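Dihydroorotase (Campylobacter jejuni subsp. jejuni, PDB 3PNU) probably catalyses the reversible cyclisation of N-carbamoyl-L-aspartate to dihydroorotate, a step of de novo pyrimidine synthesis, as a homodimeric two-zinc hydrolase with a TIM-barrel fold. Local coordinates at residues A207-L211 and H212-I216; I216-D219 and D220-G224; L286-L289 and A290-K294; V336-K340 and Y341-V345; V344-Y347 and M348-E351. All coordinates share one frame; numbering follows the deposited sequence.

Interaction 1: A207-L211 and H212-I216; sequences ATITL and HHLII
Thr-210 and His-213 make the tight part of this turn, just after strand 205-209. Thr-210 OG1 lies 2.7 Å from His-213 ND1, at the edge of the imidazole. Either atom could supply the proton. The backbone N of His-213 donates to the same OG1 at 3.0 Å, with an N-H...O angle of 161°. Two bonds therefore grip one hydroxyl. With chi1 at 70°, OG1 sits between the backbone N and the carbonyl carbon of its own residue and faces both partners. The same OG1 also lies over the centre of the His-212 ring. Thr-210 CB makes a CH-pi contact with that face, 4.0 Å from the centroid.

The rest is looser. Ile-209 CG2 meets Leu-214 CD2 at 4.1 Å, the two side chains nearly at right angles. Leu-211 CD1 reaches Ile-215 CD1 at 3.9 Å, and Ile-215 is partly exposed. A water lies in the plane of the His-212 ring, 2.9 Å from ND1, and accepts a long bond from Leu-211 N.

His-213 NE2 is bonded to Pro-234 O. The ring is thus held at both nitrogens and the hydroxyl by two bonds, which fixes the rotation of both groups. The Thr-210 side chain also touches the zinc ligand Asp-261, so the fixed turn forms part of the second shell of the metal site.

Interaction 2: I216-D219 and D220-G224; sequences ITLD and DVIGG
Thr-217 and Asp-220 bond to each other at the start of helix 218-223. Among the polar contacts, Thr-217 N donates to Asp-220 OD2 at 2.9 Å, with an N-H...O angle of 161°. It meets the anti side of the carboxylate, 20° out of its plane. With chi1 at -62°, Asp-220 CG lies beside its own backbone N and the carboxylate turns back toward Thr-217. Thr-217 OG1 accepts a weak capping bond from Asp-219 N at 3.2 Å.

The first backbone bond runs from Asp-220 N back to Thr-217 O at 3.0 Å. Leu-218 O accepts from Ile-222 N at 2.9 Å and more weakly from Val-221 N. Gly-223 N reaches Asp-219 O at 2.7 Å. The turn at 220-223 widens to the pi type.

Apolar packing is modest. Leu-218 CG touches Ile-222 CG1 at 3.9 Å, while Ile-216 CD1 approaches Val-221 CG2 at 4.3 Å.

The helix also meets the second subunit. Asp-219 OD2 bonds to Tyr-239 OH of its own chain, and its OD1 accepts from Val-162 N of the second subunit. Ile-222 packs on Phe-231 of that subunit. The arrangement is a capping box at the N-terminus of a short helix in the dimer interface.

Interaction 3: L286-L289 and A290-K294; sequences LPVL and AELFK
The Phe-293 ring has the carbonyl oxygen of Leu-289 at its edge, near the ring plane. The nearest ring atom is CD1, 3.3 Å from Leu-289 O. Further along that edge, CE1 meets Leu-289 CD2 at 3.9 Å. The two side chains lie side by side and point the same way. Both have CG beside the backbone N, with chi1 at -80° in each, which keeps them in step along the helix. Outside the segments, Phe-250 meets the ring edge-to-face, and Leu-302 of helix 299-314 also touches Phe-293.

One turn round, Val-288 CG1 approaches Leu-292 CD1 at 4.3 Å, a loose contact. Ala-290 presents a small surface: its CB lies 3.2 Å from Leu-286 O. Glu-291 OE1 bonds to Gln-295 NE2, one turn on, and its OE2 makes a weak, long ion pair with Lys-354 NZ.

The backbone joins the segments by four bonds of regular i to i+4 spacing. The first is Ala-290 N to Leu-286 O at 2.7 Å. The last, Phe-293 N to Leu-289 O at 2.9 Å, is nearly straight at 172°. Leu-289 O thus accepts a backbone bond while the Phe-293 ring edge lies beside it.

Leu-286 and Ala-290 pack on Leu-326 of strand 323-327, and Pro-287 on Phe-355 of strand 352-357. This is a regular outer alpha-helix of the TIM barrel, covered on one side by that antiparallel sheet.

Interaction 4: V336-K340 and Y341-V345; sequences VYEDK and YNQVV
Lys-340 runs alongside the Tyr-341 ring at the end of the hairpin, both side chains pointing the same way. Its CB lies over one ring face, 3.8 Å from Tyr-341 CD2. CG sits over the same face, 4.0 Å from the ring centroid and 15° off the ring normal, a CH-pi contact. CD comes next, at 3.5 Å from Tyr-341 CZ. CE reaches Tyr-341 OH at 3.3 Å. The last bond, to NZ, turns at chi4, 72°. CG is anti to the backbone N, and the extended chain from there to CE carries the methylenes along the ring.

Asp-339 closes the turn from the inside. Its OD2 accepts from Asn-342 N at 2.7 Å, nearly straight at 171°, and takes a weak bond from Tyr-341 N.

At the open end of the hairpin, Tyr-337 N donates to Val-344 O at 2.9 Å. Val-336 CG2 lies 3.2 Å from the same oxygen. The strands are short and loosely paired. Val-344 and Asn-342 rest on Met-42 of helix 40-51.

One carboxylate oxygen takes two backbone N-H groups at an exposed turn. Asp-339 OD2 also lies 2.8 Å from Asn-342 O, and the donors, one weak, probably offset that repulsion in part.

Interaction 5: V344-Y347 and M348-E351; sequences VVPY and MAGE
Met-348 lies over one face of the Tyr-347 ring. CG makes the closest approach, 3.5 Å from Tyr-347 CE2 and 3.8 Å from the ring centroid, a CH-pi contact. SD is farther off, 5.0 Å from that centroid and oblique to the ring, in a Met-aromatic contact. The methyl CE continues toward the phenol end, 3.8 Å from Tyr-347 OH. The bend at chi2, -84°, turns the thioether along the ring, and the two side chains point the same way.

Next to this pair, Ala-349 CB touches Pro-346 CG at 3.9 Å and Val-345 CG1 at 4.1 Å. These small groups pack across the turn.

The backbone sets their positions. Residues 346 to 349 form a type II beta turn. Its closing bond, Ala-349 N to Pro-346 O, is weak at 3.3 Å. A second type II turn follows from Met-348 to Glu-351.

Farther out, Tyr-347 packs on Leu-230 and Val-279 and shares a backbone bond with Phe-280. Gly-350 and Glu-351 share backbone bonds with Val-333, just after strand 331-332. Met-348 CE packs on Val-288 of helix 285-296. The two turns thus carry the chain from the 337-344 hairpin, past that helix, into strand 352-357 of the antiparallel sheet.

In the fold
Interaction 1 runs from the end of barrel strand 205-209 into the following loop, and interaction 2 continues into helix 218-223; they share Ile-216. Their centres are about 15 Å apart. Interaction 3, on helix 285-296, touches interaction 1, where Leu-211 packs on Val-288, Leu-289 and Leu-292. Interactions 4 and 5 come last and share Val-344 and Val-345, their centres about 12 Å apart. Tyr-347 of interaction 5 reaches back to Ile-215 and Ile-216, and Met-348 touches Val-288. Interaction 4 stays about 11 Å from interaction 1 at the nearest atoms. Through interaction 5 the C-terminal part packs against the loop after strand 205-209 and against helix 285-296, while interaction 2 faces the second subunit.

Interaction 1: A207-L211 and H212-I216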
loop_
_atom_site.group_PDB
_atom_site.type_symbol
_atom_site.label_atom_id
_atom_site.label_comp_id
_atom_site.label_asym_id
_atom_site.label_seq_id
_atom_site.Cartn_x
_atom_site.Cartn_y
_atom_site.Cartn_z
ATOM N N ALA A 207 7.842 -24.737 -0.762
ATOM C CA ALA A 207 7.192 -23.461 -1.037
ATOM C C ALA A 207 6.600 -23.355 -2.432
ATOM O O ALA A 207 7.012 -24.057 -3.359
ATOM C CB ALA A 207 8.189 -22.316 -0.806
ATOM N N THR A 208 5.613 -22.478 -2.573
ATOM C CA THR A 208 5.051 -22.181 -3.868
ATOM C C THR A 208 5.316 -20.696 -4.085
ATOM O O THR A 208 5.376 -19.937 -3.119
ATOM C CB THR A 208 3.553 -22.488 -3.988
ATOM O OG1 THR A 208 2.785 -21.616 -3.149
ATOM C CG2 THR A 208 3.253 -23.941 -3.640
ATOM N N ILE A 209 5.516 -20.297 -5.337
ATOM C CA ILE A 209 5.721 -18.894 -5.700
ATOM C C ILE A 209 4.765 -18.498 -6.844
ATOM O O ILE A 209 4.523 -19.291 -7.772
ATOM C CB ILE A 209 7.147 -18.609 -6.149
ATOM C CG1 ILE A 209 8.137 -18.945 -5.045
ATOM C CG2 ILE A 209 7.272 -17.149 -6.499
ATOM C CD1 ILE A 209 9.567 -18.753 -5.446
ATOM N N THR A 210 4.225 -17.279 -6.765
ATOM C CA THR A 210 3.276 -16.784 -7.751
ATOM C C THR A 210 3.953 -16.125 -8.923
ATOM O O THR A 210 5.161 -15.845 -8.927
ATOM C CB THR A 210 2.350 -15.685 -7.168
ATOM O OG1 THR A 210 3.121 -14.503 -6.934
ATOM C CG2 THR A 210 1.682 -16.148 -5.901
ATOM N N LEU A 211 3.151 -15.831 -9.926
ATOM C CA LEU A 211 3.684 -15.153 -11.063
ATOM C C LEU A 211 3.966 -13.708 -10.704
ATOM O O LEU A 211 5.075 -13.227 -10.903
ATOM C CB LEU A 211 2.704 -15.236 -12.220
ATOM C CG LEU A 211 3.094 -14.437 -13.464
ATOM C CD1 LEU A 211 4.512 -14.728 -13.849
ATOM C CD2 LEU A 211 2.102 -14.733 -14.595
ATOM N N HIS A 212 2.972 -13.022 -10.147
ATOM C CA HIS A 212 3.139 -11.590 -9.844
ATOM C C HIS A 212 4.303 -11.266 -8.912
ATOM O O HIS A 212 5.046 -10.321 -9.168
ATOM C CB HIS A 212 1.811 -10.923 -9.440
ATOM C CG HIS A 212 1.025 -11.650 -8.395
ATOM N ND1 HIS A 212 0.354 -12.828 -8.648
ATOM C CD2 HIS A 212 0.743 -11.325 -7.110
ATOM C CE1 HIS A 212 -0.271 -13.219 -7.550
ATOM N NE2 HIS A 212 -0.044 -12.328 -6.597
ATOM N N HIS A 213 4.523 -12.083 -7.888
ATOM C CA HIS A 213 5.614 -11.826 -6.955
ATOM C C HIS A 213 6.997 -11.946 -7.564
ATOM O O HIS A 213 8.001 -11.503 -6.938
ATOM C CB HIS A 213 5.489 -12.695 -5.720
ATOM C CG HIS A 213 4.351 -12.307 -4.837
ATOM N ND1 HIS A 213 3.237 -13.096 -4.666
ATOM C CD2 HIS A 213 4.143 -11.193 -4.094
ATOM C CE1 HIS A 213 2.398 -12.494 -3.840
ATOM N NE2 HIS A 213 2.924 -11.337 -3.479
ATOM N N LEU A 214 7.085 -12.544 -8.756
ATOM C CA LEU A 214 8.372 -12.624 -9.447
ATOM C C LEU A 214 8.622 -11.321 -10.198
ATOM O O LEU A 214 9.740 -11.044 -10.613
ATOM C CB LEU A 214 8.390 -13.751 -10.477
ATOM C CG LEU A 214 8.462 -15.168 -9.935
ATOM C CD1 LEU A 214 8.183 -16.164 -11.071
ATOM C CD2 LEU A 214 9.810 -15.406 -9.247
ATOM N N ILE A 215 7.555 -10.532 -10.351
ATOM C CA ILE A 215 7.586 -9.328 -11.152
ATOM C C ILE A 215 7.474 -7.995 -10.394
ATOM O O ILE A 215 8.290 -7.105 -10.607
ATOM C CB ILE A 215 6.443 -9.409 -12.199
ATOM C CG1 ILE A 215 6.645 -10.642 -13.102
ATOM C CG2 ILE A 215 6.393 -8.144 -13.039
ATOM C CD1 ILE A 215 5.497 -10.925 -14.095
ATOM N N ILE A 216 6.486 -7.873 -9.507
ATOM C CA ILE A 216 6.234 -6.597 -8.819
ATOM C C ILE A 216 6.843 -6.440 -7.414
ATOM O O ILE A 216 7.231 -7.425 -6.775
ATOM C CB ILE A 216 4.706 -6.338 -8.702
ATOM C CG1 ILE A 216 4.073 -7.221 -7.632
ATOM C CG2 ILE A 216 4.021 -6.540 -10.061
ATOM C CD1 ILE A 216 2.620 -6.959 -7.406
HETATM O O HOH W 1 -0.097 -15.334 -10.027
#

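Interaction 2: I216-D219 and D220-G224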
loop_
_atom_site.group_PDB
_atom_site.type_symbol
_atom_site.label_atom_id
_atom_site.label_comp_id
_atom_site.label_asym_id
_atom_site.label_seq_id
_atom_site.Cartn_x
_atom_site.Cartn_y
_atom_site.Cartn_z
ATOM N N ILE A 216 6.486 -7.873 -9.507
ATOM C CA ILE A 216 6.234 -6.597 -8.819
ATOM C C ILE A 216 6.843 -6.440 -7.414
ATOM O O ILE A 216 7.231 -7.425 -6.775
ATOM C CB ILE A 216 4.706 -6.338 -8.702
ATOM C CG1 ILE A 216 4.073 -7.221 -7.632
ATOM C CG2 ILE A 216 4.021 -6.540 -10.061
ATOM C CD1 ILE A 216 2.620 -6.959 -7.406
ATOM N N THR A 217 6.936 -5.186 -6.969
ATOM C CA THR A 217 7.355 -4.835 -5.607
ATOM C C THR A 217 6.301 -3.868 -5.078
ATOM O O THR A 217 5.402 -3.459 -5.814
ATOM C CB THR A 217 8.717 -4.129 -5.516
ATOM O OG1 THR A 217 8.598 -2.779 -5.986
ATOM C CG2 THR A 217 9.789 -4.881 -6.273
ATOM N N LEU A 218 6.411 -3.489 -3.805
ATOM C CA LEU A 218 5.462 -2.536 -3.221
ATOM C C LEU A 218 5.365 -1.240 -4.055
ATOM O O LEU A 218 4.304 -0.639 -4.140
ATOM C CB LEU A 218 5.857 -2.191 -1.775
ATOM C CG LEU A 218 4.829 -1.378 -0.980
ATOM C CD1 LEU A 218 3.524 -2.169 -0.835
ATOM C CD2 LEU A 218 5.374 -0.979 0.393
ATOM N N ASP A 219 6.470 -0.810 -4.647
ATOM C CA ASP A 219 6.477 0.409 -5.481
ATOM C C ASP A 219 5.432 0.386 -6.610
ATOM O O ASP A 219 4.852 1.422 -6.926
ATOM C CB ASP A 219 7.871 0.672 -6.064
ATOM C CG ASP A 219 8.841 1.255 -5.053
ATOM O OD1 ASP A 219 8.406 1.728 -3.987
ATOM O OD2 ASP A 219 10.052 1.260 -5.331
ATOM N N ASP A 220 5.177 -0.785 -7.189
ATOM C CA ASP A 220 4.198 -0.927 -8.266
ATOM C C ASP A 220 2.813 -0.778 -7.731
ATOM O O ASP A 220 1.919 -0.329 -8.439
ATOM C CB ASP A 220 4.334 -2.297 -8.940
ATOM C CG ASP A 220 5.686 -2.486 -9.581
ATOM O OD1 ASP A 220 6.055 -1.643 -10.416
ATOM O OD2 ASP A 220 6.385 -3.468 -9.265
ATOM N N VAL A 221 2.624 -1.151 -6.469
ATOM C CA VAL A 221 1.320 -1.073 -5.854
ATOM C C VAL A 221 1.006 0.319 -5.305
ATOM O O VAL A 221 -0.123 0.781 -5.435
ATOM C CB VAL A 221 1.171 -2.104 -4.696
ATOM C CG1 VAL A 221 -0.250 -2.072 -4.130
ATOM C CG2 VAL A 221 1.494 -3.500 -5.166
ATOM N N ILE A 222 1.970 0.981 -4.669
ATOM C CA ILE A 222 1.709 2.305 -4.090
ATOM C C ILE A 222 2.811 3.341 -4.251
ATOM O O ILE A 222 2.733 4.386 -3.654
ATOM C CB ILE A 222 1.361 2.242 -2.570
ATOM C CG1 ILE A 222 2.497 1.610 -1.772
ATOM C CG2 ILE A 222 0.051 1.517 -2.321
ATOM C CD1 ILE A 222 2.246 1.560 -0.311
ATOM N N GLY A 223 3.819 3.071 -5.065
ATOM C CA GLY A 223 4.914 4.021 -5.264
ATOM C C GLY A 223 4.487 5.251 -6.041
ATOM O O GLY A 223 4.890 6.359 -5.716
ATOM N N GLY A 224 3.697 5.052 -7.090
ATOM C CA GLY A 224 3.190 6.162 -7.906
ATOM C C GLY A 224 1.726 6.321 -7.589
ATOM O O GLY A 224 1.368 6.884 -6.564
#

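Interaction 3: L286-L289 and A290-K294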
loop_
_atom_site.group_PDB
_atom_site.type_symbol
_atom_site.label_atom_id
_atom_site.label_comp_id
_atom_site.label_asym_id
_atom_site.label_seq_id
_atom_site.Cartn_x
_atom_site.Cartn_y
_atom_site.Cartn_z
ATOM N N LEU A 286 1.205 -18.896 -18.453
ATOM C CA LEU A 286 2.175 -19.560 -19.314
ATOM C C LEU A 286 2.954 -18.618 -20.198
ATOM O O LEU A 286 4.193 -18.653 -20.200
ATOM C CB LEU A 286 1.513 -20.667 -20.142
ATOM C CG LEU A 286 1.021 -21.839 -19.294
ATOM C CD1 LEU A 286 0.362 -22.878 -20.195
ATOM C CD2 LEU A 286 2.188 -22.433 -18.502
ATOM N N PRO A 287 2.253 -17.769 -20.948
ATOM C CA PRO A 287 3.041 -16.888 -21.818
ATOM C C PRO A 287 3.942 -15.929 -21.018
ATOM O O PRO A 287 5.132 -15.760 -21.360
ATOM C CB PRO A 287 1.974 -16.154 -22.655
ATOM C CG PRO A 287 0.645 -16.440 -21.989
ATOM C CD PRO A 287 0.798 -17.675 -21.183
ATOM N N VAL A 288 3.403 -15.344 -19.941
ATOM C CA VAL A 288 4.207 -14.427 -19.133
ATOM C C VAL A 288 5.418 -15.182 -18.580
ATOM O O VAL A 288 6.544 -14.697 -18.693
ATOM C CB VAL A 288 3.399 -13.742 -18.002
ATOM C CG1 VAL A 288 4.291 -12.720 -17.270
ATOM C CG2 VAL A 288 2.133 -13.060 -18.565
ATOM N N LEU A 289 5.196 -16.380 -18.024
ATOM C CA LEU A 289 6.315 -17.203 -17.516
ATOM C C LEU A 289 7.311 -17.553 -18.618
ATOM O O LEU A 289 8.533 -17.550 -18.409
ATOM C CB LEU A 289 5.825 -18.500 -16.859
ATOM C CG LEU A 289 5.288 -18.435 -15.418
ATOM C CD1 LEU A 289 4.766 -19.793 -14.983
ATOM C CD2 LEU A 289 6.356 -17.950 -14.453
ATOM N N ALA A 290 6.782 -17.879 -19.792
ATOM C CA ALA A 290 7.634 -18.208 -20.927
ATOM C C ALA A 290 8.606 -17.043 -21.204
ATOM O O ALA A 290 9.815 -17.239 -21.279
ATOM C CB ALA A 290 6.776 -18.522 -22.153
ATOM N N GLU A 291 8.079 -15.830 -21.323
ATOM C CA GLU A 291 8.943 -14.657 -21.585
ATOM C C GLU A 291 10.006 -14.483 -20.477
ATOM O O GLU A 291 11.208 -14.331 -20.770
ATOM C CB GLU A 291 8.081 -13.388 -21.803
ATOM C CG GLU A 291 8.829 -12.022 -21.957
ATOM C CD GLU A 291 9.899 -11.968 -23.071
ATOM O OE1 GLU A 291 10.611 -10.938 -23.169
ATOM O OE2 GLU A 291 10.049 -12.937 -23.840
ATOM N N LEU A 292 9.557 -14.532 -19.217
ATOM C CA LEU A 292 10.444 -14.393 -18.058
ATOM C C LEU A 292 11.595 -15.365 -18.051
ATOM O O LEU A 292 12.752 -14.969 -17.865
ATOM C CB LEU A 292 9.646 -14.578 -16.761
ATOM C CG LEU A 292 8.957 -13.338 -16.216
ATOM C CD1 LEU A 292 7.887 -13.714 -15.199
ATOM C CD2 LEU A 292 10.037 -12.423 -15.625
ATOM N N PHE A 293 11.284 -16.646 -18.233
ATOM C CA PHE A 293 12.339 -17.664 -18.229
ATOM C C PHE A 293 13.319 -17.550 -19.408
ATOM O O PHE A 293 14.491 -17.868 -19.236
ATOM C CB PHE A 293 11.773 -19.078 -18.027
ATOM C CG PHE A 293 11.464 -19.389 -16.584
ATOM C CD1 PHE A 293 10.373 -18.803 -15.955
ATOM C CD2 PHE A 293 12.289 -20.249 -15.848
ATOM C CE1 PHE A 293 10.099 -19.068 -14.620
ATOM C CE2 PHE A 293 12.024 -20.518 -14.523
ATOM C CZ PHE A 293 10.919 -19.930 -13.904
ATOM N N LYS A 294 12.875 -17.096 -20.587
ATOM C CA LYS A 294 13.847 -16.880 -21.687
ATOM C C LYS A 294 14.867 -15.803 -21.312
ATOM O O LYS A 294 16.078 -15.998 -21.449
ATOM C CB LYS A 294 13.196 -16.450 -22.991
ATOM C CG LYS A 294 12.591 -17.557 -23.808
ATOM C CD LYS A 294 12.214 -17.043 -25.210
ATOM C CE LYS A 294 13.434 -16.612 -26.054
ATOM N NZ LYS A 294 13.026 -16.123 -27.415
#

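Interaction 4: V336-K340 and Y341-V345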
loop_
_atom_site.group_PDB
_atom_site.type_symbol
_atom_site.label_atom_id
_atom_site.label_comp_id
_atom_site.label_asym_id
_atom_site.label_seq_id
_atom_site.Cartn_x
_atom_site.Cartn_y
_atom_site.Cartn_z
ATOM N N VAL A 336 -11.463 -7.806 -19.801
ATOM C CA VAL A 336 -12.386 -8.485 -18.898
ATOM C C VAL A 336 -12.766 -9.867 -19.457
ATOM O O VAL A 336 -12.676 -10.105 -20.655
ATOM C CB VAL A 336 -13.677 -7.633 -18.690
ATOM C CG1 VAL A 336 -14.412 -7.454 -20.015
ATOM C CG2 VAL A 336 -14.604 -8.255 -17.640
ATOM N N TYR A 337 -13.158 -10.782 -18.584
ATOM C CA TYR A 337 -13.625 -12.091 -19.015
ATOM C C TYR A 337 -15.076 -12.178 -18.537
ATOM O O TYR A 337 -15.358 -12.513 -17.395
ATOM C CB TYR A 337 -12.722 -13.219 -18.494
ATOM C CG TYR A 337 -11.400 -13.340 -19.262
ATOM C CD1 TYR A 337 -11.256 -14.265 -20.296
ATOM C CD2 TYR A 337 -10.314 -12.528 -18.965
ATOM C CE1 TYR A 337 -10.057 -14.384 -21.006
ATOM C CE2 TYR A 337 -9.114 -12.639 -19.673
ATOM C CZ TYR A 337 -8.997 -13.572 -20.688
ATOM O OH TYR A 337 -7.826 -13.686 -21.391
ATOM N N GLU A 338 -15.982 -11.853 -19.452
ATOM C CA GLU A 338 -17.416 -11.740 -19.182
ATOM C C GLU A 338 -18.284 -12.975 -19.364
ATOM O O GLU A 338 -17.863 -14.022 -19.845
ATOM C CB GLU A 338 -17.990 -10.658 -20.125
ATOM C CG GLU A 338 -17.510 -9.238 -19.848
ATOM C CD GLU A 338 -17.656 -8.305 -21.053
ATOM O OE1 GLU A 338 -17.105 -8.630 -22.128
ATOM O OE2 GLU A 338 -18.278 -7.229 -20.909
ATOM N N ASP A 339 -19.525 -12.787 -18.943
ATOM C CA ASP A 339 -20.590 -13.741 -19.112
ATOM C C ASP A 339 -21.876 -13.099 -18.538
ATOM O O ASP A 339 -21.932 -11.888 -18.278
ATOM C CB ASP A 339 -20.266 -15.135 -18.514
ATOM C CG ASP A 339 -20.450 -15.209 -17.011
ATOM O OD1 ASP A 339 -20.506 -16.345 -16.491
ATOM O OD2 ASP A 339 -20.564 -14.155 -16.353
ATOM N N LYS A 340 -22.885 -13.940 -18.363
ATOM C CA LYS A 340 -24.216 -13.591 -17.877
ATOM C C LYS A 340 -24.252 -13.170 -16.401
ATOM O O LYS A 340 -24.996 -12.256 -16.025
ATOM C CB LYS A 340 -25.077 -14.854 -18.092
ATOM C CG LYS A 340 -26.576 -14.834 -17.799
ATOM C CD LYS A 340 -27.113 -16.278 -18.042
ATOM C CE LYS A 340 -28.604 -16.484 -17.763
ATOM N NZ LYS A 340 -29.470 -15.849 -18.797
ATOM N N TYR A 341 -23.432 -13.815 -15.573
ATOM C CA TYR A 341 -23.455 -13.575 -14.119
ATOM C C TYR A 341 -22.338 -12.698 -13.505
ATOM O O TYR A 341 -22.575 -11.990 -12.515
ATOM C CB TYR A 341 -23.463 -14.939 -13.409
ATOM C CG TYR A 341 -24.524 -15.892 -13.935
ATOM C CD1 TYR A 341 -25.813 -15.895 -13.402
ATOM C CD2 TYR A 341 -24.236 -16.792 -14.962
ATOM C CE1 TYR A 341 -26.791 -16.769 -13.882
ATOM C CE2 TYR A 341 -25.209 -17.671 -15.449
ATOM C CZ TYR A 341 -26.488 -17.653 -14.903
ATOM O OH TYR A 341 -27.461 -18.515 -15.373
ATOM N N ASN A 342 -21.137 -12.746 -14.078
ATOM C CA ASN A 342 -19.980 -12.010 -13.543
ATOM C C ASN A 342 -19.081 -11.427 -14.629
ATOM O O ASN A 342 -19.231 -11.721 -15.809
ATOM C CB ASN A 342 -19.132 -12.944 -12.647
ATOM C CG ASN A 342 -19.819 -13.299 -11.322
ATOM O OD1 ASN A 342 -20.022 -12.440 -10.466
ATOM N ND2 ASN A 342 -20.129 -14.581 -11.134
ATOM N N GLN A 343 -18.150 -10.589 -14.205
ATOM C CA GLN A 343 -17.176 -9.970 -15.099
ATOM C C GLN A 343 -15.929 -9.729 -14.258
ATOM O O GLN A 343 -15.991 -9.093 -13.207
ATOM C CB GLN A 343 -17.726 -8.695 -15.734
ATOM C CG GLN A 343 -18.287 -7.688 -14.748
ATOM C CD GLN A 343 -19.084 -6.578 -15.427
ATOM O OE1 GLN A 343 -19.372 -6.647 -16.623
ATOM N NE2 GLN A 343 -19.454 -5.558 -14.658
ATOM N N VAL A 344 -14.805 -10.262 -14.721
ATOM C CA VAL A 344 -13.553 -10.203 -13.984
ATOM C C VAL A 344 -12.462 -9.538 -14.787
ATOM O O VAL A 344 -12.364 -9.747 -15.989
ATOM C CB VAL A 344 -13.093 -11.631 -13.632
ATOM C CG1 VAL A 344 -11.754 -11.605 -12.938
ATOM C CG2 VAL A 344 -14.153 -12.341 -12.757
ATOM N N VAL A 345 -11.642 -8.736 -14.105
ATOM C CA VAL A 345 -10.527 -8.049 -14.731
ATOM C C VAL A 345 -9.308 -8.936 -14.557
ATOM O O VAL A 345 -8.939 -9.287 -13.441
ATOM C CB VAL A 345 -10.231 -6.672 -14.084
ATOM C CG1 VAL A 345 -9.111 -5.966 -14.853
ATOM C CG2 VAL A 345 -11.497 -5.788 -14.036
#

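Interaction 5: V344-Y347 and M348-E351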
loop_
_atom_site.group_PDB
_atom_site.type_symbol
_atom_site.label_atom_id
_atom_site.label_comp_id
_atom_site.label_asym_id
_atom_site.label_seq_id
_atom_site.Cartn_x
_atom_site.Cartn_y
_atom_site.Cartn_z
ATOM N N VAL A 344 -14.805 -10.262 -14.721
ATOM C CA VAL A 344 -13.553 -10.203 -13.984
ATOM C C VAL A 344 -12.462 -9.538 -14.787
ATOM O O VAL A 344 -12.364 -9.747 -15.989
ATOM C CB VAL A 344 -13.093 -11.631 -13.632
ATOM C CG1 VAL A 344 -11.754 -11.605 -12.938
ATOM C CG2 VAL A 344 -14.153 -12.341 -12.757
ATOM N N VAL A 345 -11.642 -8.736 -14.105
ATOM C CA VAL A 345 -10.527 -8.049 -14.731
ATOM C C VAL A 345 -9.308 -8.936 -14.557
ATOM O O VAL A 345 -8.939 -9.287 -13.441
ATOM C CB VAL A 345 -10.231 -6.672 -14.084
ATOM C CG1 VAL A 345 -9.111 -5.966 -14.853
ATOM C CG2 VAL A 345 -11.497 -5.788 -14.036
ATOM N N PRO A 346 -8.666 -9.299 -15.664
ATOM C CA PRO A 346 -7.495 -10.153 -15.585
ATOM C C PRO A 346 -6.231 -9.375 -15.343
ATOM O O PRO A 346 -6.215 -8.168 -15.524
ATOM C CB PRO A 346 -7.428 -10.757 -16.985
ATOM C CG PRO A 346 -7.873 -9.643 -17.849
ATOM C CD PRO A 346 -8.970 -8.928 -17.054
ATOM N N TYR A 347 -5.185 -10.100 -14.943
ATOM C CA TYR A 347 -3.866 -9.557 -14.708
ATOM C C TYR A 347 -3.293 -9.215 -16.063
ATOM O O TYR A 347 -3.656 -9.843 -17.063
ATOM C CB TYR A 347 -2.995 -10.605 -13.992
ATOM C CG TYR A 347 -1.544 -10.199 -13.767
ATOM C CD1 TYR A 347 -1.223 -9.111 -12.969
ATOM C CD2 TYR A 347 -0.499 -10.919 -14.320
ATOM C CE1 TYR A 347 0.099 -8.734 -12.755
ATOM C CE2 TYR A 347 0.839 -10.547 -14.096
ATOM C CZ TYR A 347 1.115 -9.450 -13.302
ATOM O OH TYR A 347 2.406 -9.044 -13.068
ATOM N N MET A 348 -2.410 -8.224 -16.118
ATOM C CA MET A 348 -1.821 -7.810 -17.387
ATOM C C MET A 348 -2.916 -7.339 -18.380
ATOM O O MET A 348 -2.663 -7.218 -19.573
ATOM C CB MET A 348 -1.026 -8.972 -17.980
ATOM C CG MET A 348 0.290 -9.286 -17.277
ATOM S SD MET A 348 1.650 -8.260 -17.852
ATOM C CE MET A 348 3.016 -8.828 -16.825
ATOM N N ALA A 349 -4.129 -7.083 -17.881
ATOM C CA ALA A 349 -5.239 -6.622 -18.720
ATOM C C ALA A 349 -4.754 -5.565 -19.718
ATOM O O ALA A 349 -3.930 -4.714 -19.376
ATOM C CB ALA A 349 -6.347 -6.056 -17.858
ATOM N N GLY A 350 -5.241 -5.638 -20.955
ATOM C CA GLY A 350 -4.854 -4.686 -22.015
ATOM C C GLY A 350 -3.392 -4.685 -22.439
ATOM O O GLY A 350 -2.977 -3.870 -23.261
ATOM N N GLU A 351 -2.602 -5.595 -21.887
ATOM C CA GLU A 351 -1.183 -5.682 -22.214
ATOM C C GLU A 351 -0.932 -6.556 -23.451
ATOM O O GLU A 351 -1.761 -7.412 -23.805
ATOM C CB GLU A 351 -0.408 -6.236 -21.011
ATOM C CG GLU A 351 -0.290 -5.272 -19.838
ATOM C CD GLU A 351 0.712 -4.145 -20.108
ATOM O OE1 GLU A 351 1.855 -4.446 -20.525
ATOM O OE2 GLU A 351 0.369 -2.963 -19.878
#